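Local structure of type IV pilus biogenesis protein PilB (Streptococcus sanguinis, 7B7P) at residues Q159-T170 and I209-S220; M16-V27 and I107-Y115. The protein is a minor pilin of type IV pili that pairs a pilin module with a metal-binding von Willebrand factor A-like module and has a direct role in adhesion. All coordinates share one frame; numbering follows the deposited sequence.

In the fold
Both contacts are buried, but they lie in different modules of the chain, with centres about 45 Å apart and nearest atoms about 20 Å apart. Contact 1 joins two parallel strands, 162-169 and 212-219, in the middle of the von Willebrand factor A-like module, and a ladder of backbone hydrogen bonds does most of the work, with polar side chains at its ends and one buried polar pair midway. Contact 2 sets helix 9-27 on strand 104-112 in the pilin module; there side chains carry the contact, chiefly methionine, tyrosine and leucine, with one methyl on the strand backbone and a single tyrosine-aspartate hydrogen bond. Only contact 1 reaches a metal site, at its C-terminal end.

Contact 1 (Q159-T170 and I209-S220); sequences QMNIAVSFVFDT and IGNISVNLVGFS
Phe219 and Asp169 meet where the two strands end: Asp169 CA sits over one face of the Phe219 ring, 3.8 Å from its centroid, and Asp169 CB lies near CZ. The ring is brought back over the neighbouring strand because Phe219 CG stands between its own backbone N and carbonyl carbon (chi1 73°), and Val167 CG1 packs at 3.6 Å from Phe219 CD2, the two side chains crossing at about a right angle. Further back on this face, Ser165 OG gives a hydrogen bond to Asn215 OD1 at 2.9 Å; the amide's other end is held as well, ND2 bonding to Ser268 OG and Gln228 O, so the buried amide is fixed in its rotation. The other face is apolar. Leu216 CD1 touches both Phe166 CB, 3.6 Å away, and, obliquely, CD2 of the Phe168 ring, while Ile162 CG2 meets Ile212 CD1 nearer the start. Between the two faces the backbones form a parallel ladder, from Ile162 N to Asn211 O through to Thr170 N to Phe219 O (2.7 Å). With helix 191-209 linking the strands, this is a beta-alpha-beta crossover of the Rossmann-like von Willebrand factor A fold, and strand 276-283 pairs with the far edge of 162-169. At the opposite end Gln159 NE2 donates to Ile209 O at 2.7 Å, with the acceptor in the plane of the Gln159 amide, tying the approach to the first strand to the end of that helix. Asp169 opens the DxSxS signature (Asp169, Ser171, Ser173) of the MIDAS: OD1 takes the N-H of Ser171, OD2 is bonded to Thr283 OG1 and to the N-H of Asp284, and a bound magnesium ion lies about 4 Å from the side chain. Ser173 and Asp284 are magnesium ligands in this protein.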
loop_
_atom_site.group_PDB
_atom_site.type_symbol
_atom_site.label_atom_id
_atom_site.label_comp_id
_atom_site.label_asym_id
_atom_site.label_seq_id
_atom_site.Cartn_x
_atom_site.Cartn_y
_atom_site.Cartn_z
ATOM N N GLN A 159 12.578 -7.536 -8.963
ATOM C CA GLN A 159 11.219 -7.302 -8.500
ATOM C C GLN A 159 10.456 -6.446 -9.516
ATOM O O GLN A 159 10.970 -6.064 -10.575
ATOM C CB GLN A 159 11.231 -6.654 -7.114
ATOM C CG GLN A 159 11.640 -5.172 -7.104
ATOM C CD GLN A 159 12.455 -4.780 -5.873
ATOM O OE1 GLN A 159 13.251 -5.574 -5.368
ATOM N NE2 GLN A 159 12.263 -3.550 -5.392
ATOM N N MET A 160 9.205 -6.141 -9.186
ATOM C CA MET A 160 8.367 -5.323 -10.040
ATOM C C MET A 160 8.755 -3.850 -9.918
ATOM O O MET A 160 9.467 -3.434 -8.994
ATOM C CB MET A 160 6.903 -5.541 -9.685
ATOM C CG MET A 160 6.397 -6.925 -10.063
ATOM S SD MET A 160 7.321 -7.757 -11.388
ATOM C CE MET A 160 8.547 -8.704 -10.470
ATOM N N ASN A 161 8.310 -3.060 -10.888
ATOM C CA ASN A 161 8.481 -1.619 -10.809
ATOM C C ASN A 161 7.297 -1.001 -10.078
ATOM O O ASN A 161 6.179 -1.524 -10.106
ATOM C CB ASN A 161 8.634 -1.009 -12.203
ATOM C CG ASN A 161 9.648 -1.756 -13.044
ATOM O OD1 ASN A 161 10.844 -1.724 -12.754
ATOM N ND2 ASN A 161 9.176 -2.445 -14.083
ATOM N N ILE A 162 7.562 0.111 -9.397
ATOM C CA ILE A 162 6.565 0.787 -8.580
ATOM C C ILE A 162 6.586 2.271 -8.917
ATOM O O ILE A 162 7.649 2.902 -8.906
ATOM C CB ILE A 162 6.829 0.580 -7.077
ATOM C CG1 ILE A 162 6.594 -0.880 -6.679
ATOM C CG2 ILE A 162 5.983 1.533 -6.258
ATOM C CD1 ILE A 162 7.107 -1.221 -5.269
ATOM N N ALA A 163 5.414 2.831 -9.192
ATOM C CA ALA A 163 5.277 4.261 -9.399
ATOM C C ALA A 163 4.427 4.854 -8.286
ATOM O O ALA A 163 3.431 4.259 -7.870
ATOM C CB ALA A 163 4.653 4.566 -10.756
ATOM N N VAL A 164 4.841 6.016 -7.796
ATOM C CA VAL A 164 4.157 6.704 -6.717
ATOM C C VAL A 164 3.964 8.140 -7.154
ATOM O O VAL A 164 4.937 8.839 -7.445
ATOM C CB VAL A 164 4.939 6.649 -5.393
ATOM C CG1 VAL A 164 4.172 7.396 -4.311
ATOM C CG2 VAL A 164 5.208 5.204 -4.975
ATOM N N SER A 165 2.721 8.582 -7.226
ATOM C CA SER A 165 2.450 9.979 -7.521
ATOM C C SER A 165 2.090 10.685 -6.227
ATOM O O SER A 165 1.112 10.313 -5.563
ATOM C CB SER A 165 1.336 10.149 -8.557
ATOM O OG SER A 165 1.235 11.529 -8.881
ATOM N N PHE A 166 2.895 11.681 -5.868
ATOM C CA PHE A 166 2.624 12.550 -4.739
ATOM C C PHE A 166 1.784 13.718 -5.201
ATOM O O PHE A 166 2.147 14.398 -6.164
ATOM C CB PHE A 166 3.925 13.069 -4.126
ATOM C CG PHE A 166 4.649 12.039 -3.320
ATOM C CD1 PHE A 166 4.239 11.739 -2.026
ATOM C CD2 PHE A 166 5.718 11.352 -3.861
ATOM C CE1 PHE A 166 4.900 10.762 -1.279
ATOM C CE2 PHE A 166 6.388 10.389 -3.123
ATOM C CZ PHE A 166 5.978 10.088 -1.836
ATOM N N VAL A 167 0.697 13.984 -4.482
ATOM C CA VAL A 167 -0.285 14.983 -4.879
ATOM C C VAL A 167 -0.550 15.853 -3.662
ATOM O O VAL A 167 -1.282 15.451 -2.748
ATOM C CB VAL A 167 -1.571 14.349 -5.420
ATOM C CG1 VAL A 167 -2.628 15.411 -5.699
ATOM C CG2 VAL A 167 -1.248 13.573 -6.670
ATOM N N PHE A 168 0.032 17.055 -3.651
ATOM C CA PHE A 168 0.149 17.856 -2.442
ATOM C C PHE A 168 -0.674 19.132 -2.548
ATOM O O PHE A 168 -0.514 19.906 -3.492
ATOM C CB PHE A 168 1.615 18.205 -2.159
ATOM C CG PHE A 168 2.456 17.045 -1.667
ATOM C CD1 PHE A 168 1.890 15.834 -1.314
ATOM C CD2 PHE A 168 3.831 17.194 -1.536
ATOM C CE1 PHE A 168 2.675 14.782 -0.858
ATOM C CE2 PHE A 168 4.616 16.164 -1.086
ATOM C CZ PHE A 168 4.046 14.956 -0.739
ATOM N N ASP A 169 -1.531 19.350 -1.554
ATOM C CA ASP A 169 -2.257 20.596 -1.401
ATOM C C ASP A 169 -1.265 21.754 -1.239
ATOM O O ASP A 169 -0.373 21.710 -0.386
ATOM C CB ASP A 169 -3.182 20.453 -0.182
ATOM C CG ASP A 169 -4.148 21.619 0.017
ATOM O OD1 ASP A 169 -3.859 22.781 -0.334
ATOM O OD2 ASP A 169 -5.219 21.373 0.615
ATOM N N THR A 170 -1.394 22.770 -2.098
ATOM C CA THR A 170 -0.574 23.977 -2.041
ATOM C C THR A 170 -1.439 25.217 -1.876
ATOM O O THR A 170 -1.058 26.302 -2.309
ATOM C CB THR A 170 0.329 24.134 -3.278
ATOM O OG1 THR A 170 -0.456 24.403 -4.452
ATOM C CG2 THR A 170 1.196 22.908 -3.527
ATOM N N ILE A 209 13.395 0.589 -0.974
ATOM C CA ILE A 209 12.666 -0.488 -1.639
ATOM C C ILE A 209 13.308 -0.843 -2.979
ATOM O O ILE A 209 13.265 -2.005 -3.408
ATOM C CB ILE A 209 11.183 -0.100 -1.814
ATOM C CG1 ILE A 209 10.626 0.511 -0.523
ATOM C CG2 ILE A 209 10.361 -1.305 -2.217
ATOM C CD1 ILE A 209 9.121 0.675 -0.518
ATOM N N GLY A 210 13.917 0.137 -3.656
ATOM C CA GLY A 210 14.434 -0.060 -5.002
ATOM C C GLY A 210 13.364 -0.234 -6.068
ATOM O O GLY A 210 12.255 -0.692 -5.774
ATOM N N ASN A 211 13.682 0.136 -7.312
ATOM C CA ASN A 211 12.803 -0.107 -8.460
ATOM C C ASN A 211 11.493 0.670 -8.322
ATOM O O ASN A 211 10.392 0.146 -8.524
ATOM C CB ASN A 211 12.546 -1.604 -8.643
ATOM C CG ASN A 211 13.017 -2.108 -9.981
ATOM O OD1 ASN A 211 13.654 -1.374 -10.747
ATOM N ND2 ASN A 211 12.703 -3.366 -10.281
ATOM N N ILE A 212 11.627 1.949 -7.996
ATOM C CA ILE A 212 10.510 2.732 -7.503
ATOM C C ILE A 212 10.700 4.162 -7.987
ATOM O O ILE A 212 11.710 4.801 -7.674
ATOM C CB ILE A 212 10.409 2.655 -5.967
ATOM C CG1 ILE A 212 9.388 3.642 -5.406
ATOM C CG2 ILE A 212 11.780 2.803 -5.314
ATOM C CD1 ILE A 212 8.850 3.184 -4.046
ATOM N N SER A 213 9.757 4.644 -8.791
ATOM C CA SER A 213 9.829 5.999 -9.311
ATOM C C SER A 213 8.667 6.841 -8.801
ATOM O O SER A 213 7.615 6.331 -8.410
ATOM C CB SER A 213 9.880 6.012 -10.847
ATOM O OG SER A 213 9.110 4.964 -11.377
ATOM N N VAL A 214 8.891 8.147 -8.782
ATOM C CA VAL A 214 7.979 9.094 -8.167
ATOM C C VAL A 214 7.873 10.321 -9.067
ATOM O O VAL A 214 8.787 10.630 -9.837
ATOM C CB VAL A 214 8.462 9.486 -6.746
ATOM C CG1 VAL A 214 8.844 8.252 -5.927
ATOM C CG2 VAL A 214 9.657 10.411 -6.829
ATOM N N ASN A 215 6.735 11.011 -8.986
ATOM C CA ASN A 215 6.609 12.360 -9.526
ATOM C C ASN A 215 5.854 13.190 -8.501
ATOM O O ASN A 215 5.395 12.677 -7.476
ATOM C CB ASN A 215 5.932 12.383 -10.908
ATOM C CG ASN A 215 4.427 12.133 -10.842
ATOM O OD1 ASN A 215 3.926 11.561 -9.866
ATOM N ND2 ASN A 215 3.692 12.578 -11.882
ATOM N N LEU A 216 5.704 14.476 -8.779
ATOM C CA LEU A 216 5.156 15.409 -7.811
ATOM C C LEU A 216 4.088 16.262 -8.480
ATOM O O LEU A 216 4.369 16.934 -9.478
ATOM C CB LEU A 216 6.267 16.287 -7.222
ATOM C CG LEU A 216 5.809 17.160 -6.051
ATOM C CD1 LEU A 216 5.183 16.298 -4.941
ATOM C CD2 LEU A 216 6.956 18.028 -5.507
ATOM N N VAL A 217 2.875 16.239 -7.926
ATOM C CA VAL A 217 1.767 17.078 -8.368
ATOM C C VAL A 217 1.403 18.014 -7.225
ATOM O O VAL A 217 1.246 17.578 -6.076
ATOM C CB VAL A 217 0.538 16.242 -8.789
ATOM C CG1 VAL A 217 -0.700 17.146 -9.043
ATOM C CG2 VAL A 217 0.842 15.379 -10.003
ATOM N N GLY A 218 1.265 19.292 -7.536
ATOM C CA GLY A 218 0.712 20.254 -6.608
ATOM C C GLY A 218 -0.704 20.599 -7.032
ATOM O O GLY A 218 -1.058 20.502 -8.200
ATOM N N PHE A 219 -1.521 21.007 -6.075
ATOM C CA PHE A 219 -2.852 21.459 -6.433
ATOM C C PHE A 219 -3.287 22.489 -5.419
ATOM O O PHE A 219 -2.969 22.388 -4.233
ATOM C CB PHE A 219 -3.883 20.306 -6.506
ATOM C CG PHE A 219 -4.297 19.753 -5.154
ATOM C CD1 PHE A 219 -5.374 20.293 -4.469
ATOM C CD2 PHE A 219 -3.614 18.669 -4.592
ATOM C CE1 PHE A 219 -5.757 19.794 -3.233
ATOM C CE2 PHE A 219 -3.995 18.144 -3.359
ATOM C CZ PHE A 219 -5.068 18.706 -2.680
ATOM N N SER A 220 -4.005 23.484 -5.907
ATOM C CA SER A 220 -4.717 24.393 -5.040
ATOM C C SER A 220 -6.002 24.760 -5.754
ATOM O O SER A 220 -6.912 23.930 -5.854
ATOM C CB SER A 220 -3.869 25.624 -4.706
ATOM O OG SER A 220 -3.469 26.296 -5.887
#

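Contact 2 (M16-V27 and I107-Y115); sequences MRTSMQYVDRTV and ISYNLTGKY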
loop_
_atom_site.group_PDB
_atom_site.type_symbol
_atom_site.label_atom_id
_atom_site.label_comp_id
_atom_site.label_asym_id
_atom_site.label_seq_id
_atom_site.Cartn_x
_atom_site.Cartn_y
_atom_site.Cartn_z
ATOM N N MET A 16 8.509 -38.427 13.804
ATOM C CA MET A 16 7.804 -37.174 13.559
ATOM C C MET A 16 8.585 -35.973 14.097
ATOM O O MET A 16 8.701 -34.951 13.410
ATOM C CB MET A 16 6.408 -37.242 14.157
ATOM C CG MET A 16 5.477 -38.077 13.334
ATOM S SD MET A 16 4.087 -38.633 14.326
ATOM C CE MET A 16 2.766 -37.618 13.681
ATOM N N ARG A 17 9.162 -36.089 15.303
ATOM C CA ARG A 17 9.953 -34.987 15.844
ATOM C C ARG A 17 11.154 -34.671 14.953
ATOM O O ARG A 17 11.461 -33.494 14.718
ATOM C CB ARG A 17 10.414 -35.287 17.280
ATOM C CG ARG A 17 11.109 -34.081 17.989
ATOM C CD ARG A 17 11.870 -34.472 19.267
ATOM N NE ARG A 17 12.303 -33.321 20.088
ATOM C CZ ARG A 17 13.583 -32.969 20.296
ATOM N NH1 ARG A 17 14.586 -33.664 19.736
ATOM N NH2 ARG A 17 13.873 -31.915 21.065
ATOM N N THR A 18 11.847 -35.701 14.444
ATOM C CA THR A 18 13.007 -35.429 13.594
ATOM C C THR A 18 12.568 -34.817 12.269
ATOM O O THR A 18 13.236 -33.928 11.727
ATOM C CB THR A 18 13.822 -36.709 13.343
ATOM O OG1 THR A 18 12.936 -37.788 13.020
ATOM C CG2 THR A 18 14.630 -37.100 14.571
ATOM N N SER A 19 11.440 -35.276 11.735
ATOM C CA SER A 19 10.867 -34.627 10.562
ATOM C C SER A 19 10.598 -33.150 10.828
ATOM O O SER A 19 10.891 -32.294 9.989
ATOM C CB SER A 19 9.583 -35.343 10.159
ATOM O OG SER A 19 9.065 -34.793 8.971
ATOM N N MET A 20 10.064 -32.833 12.008
ATOM C CA MET A 20 9.761 -31.448 12.326
ATOM C C MET A 20 11.038 -30.651 12.530
ATOM O O MET A 20 11.108 -29.471 12.159
ATOM C CB MET A 20 8.859 -31.384 13.556
ATOM C CG MET A 20 8.369 -29.985 13.851
ATOM S SD MET A 20 7.438 -29.799 15.387
ATOM C CE MET A 20 5.792 -30.335 14.871
ATOM N N GLN A 21 12.065 -31.283 13.099
ATOM C CA GLN A 21 13.369 -30.637 13.172
ATOM C C GLN A 21 13.932 -30.394 11.778
ATOM O O GLN A 21 14.541 -29.349 11.527
ATOM C CB GLN A 21 14.328 -31.470 14.030
ATOM C CG GLN A 21 13.873 -31.560 15.493
ATOM C CD GLN A 21 14.942 -32.043 16.461
ATOM O OE1 GLN A 21 15.774 -32.889 16.124
ATOM N NE2 GLN A 21 14.917 -31.507 17.678
ATOM N N TYR A 22 13.714 -31.330 10.849
ATOM C CA TYR A 22 14.088 -31.086 9.457
ATOM C C TYR A 22 13.420 -29.829 8.929
ATOM O O TYR A 22 14.095 -28.929 8.415
ATOM C CB TYR A 22 13.720 -32.278 8.577
ATOM C CG TYR A 22 14.703 -33.424 8.638
ATOM C CD1 TYR A 22 16.068 -33.197 8.742
ATOM C CD2 TYR A 22 14.256 -34.736 8.598
ATOM C CE1 TYR A 22 16.962 -34.256 8.803
ATOM C CE2 TYR A 22 15.136 -35.790 8.656
ATOM C CZ TYR A 22 16.481 -35.550 8.757
ATOM O OH TYR A 22 17.336 -36.627 8.810
ATOM N N VAL A 23 12.091 -29.750 9.061
ATOM C CA VAL A 23 11.351 -28.561 8.641
ATOM C C VAL A 23 11.910 -27.312 9.310
ATOM O O VAL A 23 12.286 -26.347 8.633
ATOM C CB VAL A 23 9.853 -28.731 8.930
ATOM C CG1 VAL A 23 9.128 -27.421 8.712
ATOM C CG2 VAL A 23 9.277 -29.829 8.052
ATOM N N ASP A 24 12.011 -27.319 10.647
ATOM C CA ASP A 24 12.534 -26.138 11.336
ATOM C C ASP A 24 13.939 -25.781 10.860
ATOM O O ASP A 24 14.302 -24.599 10.816
ATOM C CB ASP A 24 12.528 -26.347 12.854
ATOM C CG ASP A 24 12.786 -25.045 13.630
ATOM O OD1 ASP A 24 12.182 -24.013 13.274
ATOM O OD2 ASP A 24 13.588 -25.038 14.595
ATOM N N ARG A 25 14.735 -26.783 10.487
ATOM C CA ARG A 25 16.098 -26.524 10.036
ATOM C C ARG A 25 16.093 -25.784 8.706
ATOM O O ARG A 25 16.745 -24.743 8.554
ATOM C CB ARG A 25 16.861 -27.847 9.913
ATOM C CG ARG A 25 18.351 -27.786 10.190
ATOM C CD ARG A 25 18.828 -29.115 10.781
ATOM N NE ARG A 25 19.465 -28.935 12.085
ATOM C CZ ARG A 25 19.322 -29.762 13.119
ATOM N NH1 ARG A 25 18.554 -30.845 13.016
ATOM N NH2 ARG A 25 19.945 -29.498 14.266
ATOM N N THR A 26 15.355 -26.309 7.729
ATOM C CA THR A 26 15.314 -25.649 6.434
ATOM C C THR A 26 14.557 -24.321 6.514
ATOM O O THR A 26 14.953 -23.347 5.862
ATOM C CB THR A 26 14.740 -26.621 5.394
ATOM O OG1 THR A 26 14.435 -25.930 4.174
ATOM C CG2 THR A 26 13.516 -27.306 5.902
ATOM N N VAL A 27 13.531 -24.235 7.368
ATOM C CA VAL A 27 12.816 -22.974 7.576
ATOM C C VAL A 27 13.720 -21.919 8.206
ATOM O O VAL A 27 13.575 -20.717 7.929
ATOM C CB VAL A 27 11.560 -23.223 8.436
ATOM C CG1 VAL A 27 11.170 -21.988 9.229
ATOM C CG2 VAL A 27 10.411 -23.701 7.572
ATOM N N ILE A 107 7.009 -18.966 15.054
ATOM C CA ILE A 107 6.197 -19.848 14.232
ATOM C C ILE A 107 5.845 -21.082 15.054
ATOM O O ILE A 107 6.621 -21.530 15.907
ATOM C CB ILE A 107 6.925 -20.232 12.932
ATOM C CG1 ILE A 107 5.991 -20.975 11.985
ATOM C CG2 ILE A 107 8.143 -21.093 13.219
ATOM C CD1 ILE A 107 6.659 -21.329 10.677
ATOM N N SER A 108 4.657 -21.623 14.816
ATOM C CA SER A 108 4.251 -22.855 15.464
ATOM C C SER A 108 4.047 -23.933 14.409
ATOM O O SER A 108 3.514 -23.675 13.323
ATOM C CB SER A 108 2.996 -22.659 16.316
ATOM O OG SER A 108 1.834 -23.077 15.647
ATOM N N TYR A 109 4.530 -25.125 14.721
ATOM C CA TYR A 109 4.370 -26.293 13.879
ATOM C C TYR A 109 3.409 -27.266 14.541
ATOM O O TYR A 109 3.404 -27.416 15.768
ATOM C CB TYR A 109 5.695 -26.998 13.649
ATOM C CG TYR A 109 6.806 -26.158 13.109
ATOM C CD1 TYR A 109 6.702 -25.533 11.870
ATOM C CD2 TYR A 109 7.995 -26.031 13.816
ATOM C CE1 TYR A 109 7.751 -24.783 11.359
ATOM C CE2 TYR A 109 9.047 -25.290 13.321
ATOM C CZ TYR A 109 8.926 -24.667 12.089
ATOM O OH TYR A 109 9.978 -23.919 11.613
ATOM N N ASN A 110 2.603 -27.922 13.718
ATOM C CA ASN A 110 1.747 -29.018 14.135
ATOM C C ASN A 110 2.019 -30.180 13.191
ATOM O O ASN A 110 2.085 -29.984 11.974
ATOM C CB ASN A 110 0.272 -28.607 14.105
ATOM C CG ASN A 110 -0.639 -29.678 14.668
ATOM O OD1 ASN A 110 -0.677 -30.805 14.164
ATOM N ND2 ASN A 110 -1.379 -29.335 15.718
ATOM N N LEU A 111 2.215 -31.376 13.745
ATOM C CA LEU A 111 2.503 -32.543 12.908
ATOM C C LEU A 111 1.964 -33.772 13.640
ATOM O O LEU A 111 2.661 -34.378 14.457
ATOM C CB LEU A 111 3.989 -32.672 12.601
ATOM C CG LEU A 111 4.347 -33.860 11.703
ATOM C CD1 LEU A 111 3.413 -33.929 10.492
ATOM C CD2 LEU A 111 5.794 -33.801 11.268
ATOM N N THR A 112 0.715 -34.125 13.339
ATOM C CA THR A 112 0.086 -35.249 14.019
ATOM C C THR A 112 -0.420 -36.307 13.037
ATOM O O THR A 112 0.040 -36.384 11.892
ATOM C CB THR A 112 -1.061 -34.776 14.928
ATOM O OG1 THR A 112 -1.962 -33.920 14.210
ATOM C CG2 THR A 112 -0.512 -34.036 16.145
ATOM N N GLY A 113 -1.369 -37.127 13.487
ATOM C CA GLY A 113 -1.841 -38.276 12.737
ATOM C C GLY A 113 -2.191 -39.428 13.660
ATOM O O GLY A 113 -1.507 -39.650 14.664
ATOM N N LYS A 114 -3.259 -40.160 13.351
ATOM C CA LYS A 114 -3.703 -41.266 14.186
ATOM C C LYS A 114 -3.146 -42.588 13.667
ATOM O O LYS A 114 -3.022 -42.803 12.459
ATOM C CB LYS A 114 -5.232 -41.320 14.263
ATOM C CG LYS A 114 -5.836 -40.340 15.268
ATOM C CD LYS A 114 -6.619 -39.222 14.586
ATOM C CE LYS A 114 -6.736 -37.996 15.495
ATOM N NZ LYS A 114 -6.941 -36.742 14.719
ATOM N N TYR A 115 -2.835 -43.476 14.610
ATOM C CA TYR A 115 -2.092 -44.711 14.332
ATOM C C TYR A 115 -2.928 -45.690 13.503
ATOM O O TYR A 115 -4.073 -45.969 13.876
ATOM C CB TYR A 115 -1.690 -45.328 15.681
ATOM C CG TYR A 115 -0.658 -46.427 15.632
ATOM C CD1 TYR A 115 0.533 -46.266 14.941
ATOM C CD2 TYR A 115 -0.867 -47.621 16.305
ATOM C CE1 TYR A 115 1.468 -47.281 14.883
ATOM C CE2 TYR A 115 0.072 -48.635 16.272
ATOM C CZ TYR A 115 1.241 -48.461 15.558
ATOM O OH TYR A 115 2.186 -49.463 15.509
#
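Helix 16-27 and strand 107-112 run roughly antiparallel, at 148° between their directions and with axes 9.4 Å apart at closest approach, and Tyr109, Leu111, Met20 and Met16 bury most of the surface between them. Tyr109 reaches out to the helix, and its OH gives a hydrogen bond of 2.8 Å to Asp24 OD1. The oxygen lies at the edge of the ring, near its plane, and is used through its anti lone pair, with the carboxylate turned 68° from the ring. The same OD1 is bonded to Ser129 OG on strand 124-130, so two hydroxyls grip it; this would be expected to steady the carboxylate as a charged group. Val27 CG1 comes to 3.3 Å from the Tyr109 hydroxyl oxygen, while Val23 CG1 packs obliquely against the ring.

Met20 extends from the helix with CG anti to the backbone N (chi1 -173°) and then bends at its sulfur, which puts CE between the two strand residues, 3.6 Å from Tyr109 CB and 3.7 Å from Leu111 CB. Its SD makes an oblique Met-aromatic contact with the Tyr109 ring. One helical turn earlier, Met16 CE touches the strand backbone, 3.3 Å from Leu111 O and also close to Thr112 O. Leu111 points back at the helix, sliding past Met20, and its CD2 nears Met16 O and Ser19 OG, the latter hydroxyl bonded to Leu81 O. Around this core Met20 also rests on Ile124 and Ala127, and Val23 on Phe95, so all three strands of the antiparallel sheet 92-101, 104-112 and 124-130 help to cover the helix. An N-terminal helix packed against an antiparallel sheet in this way is the arrangement characteristic of the type IV pilin fold.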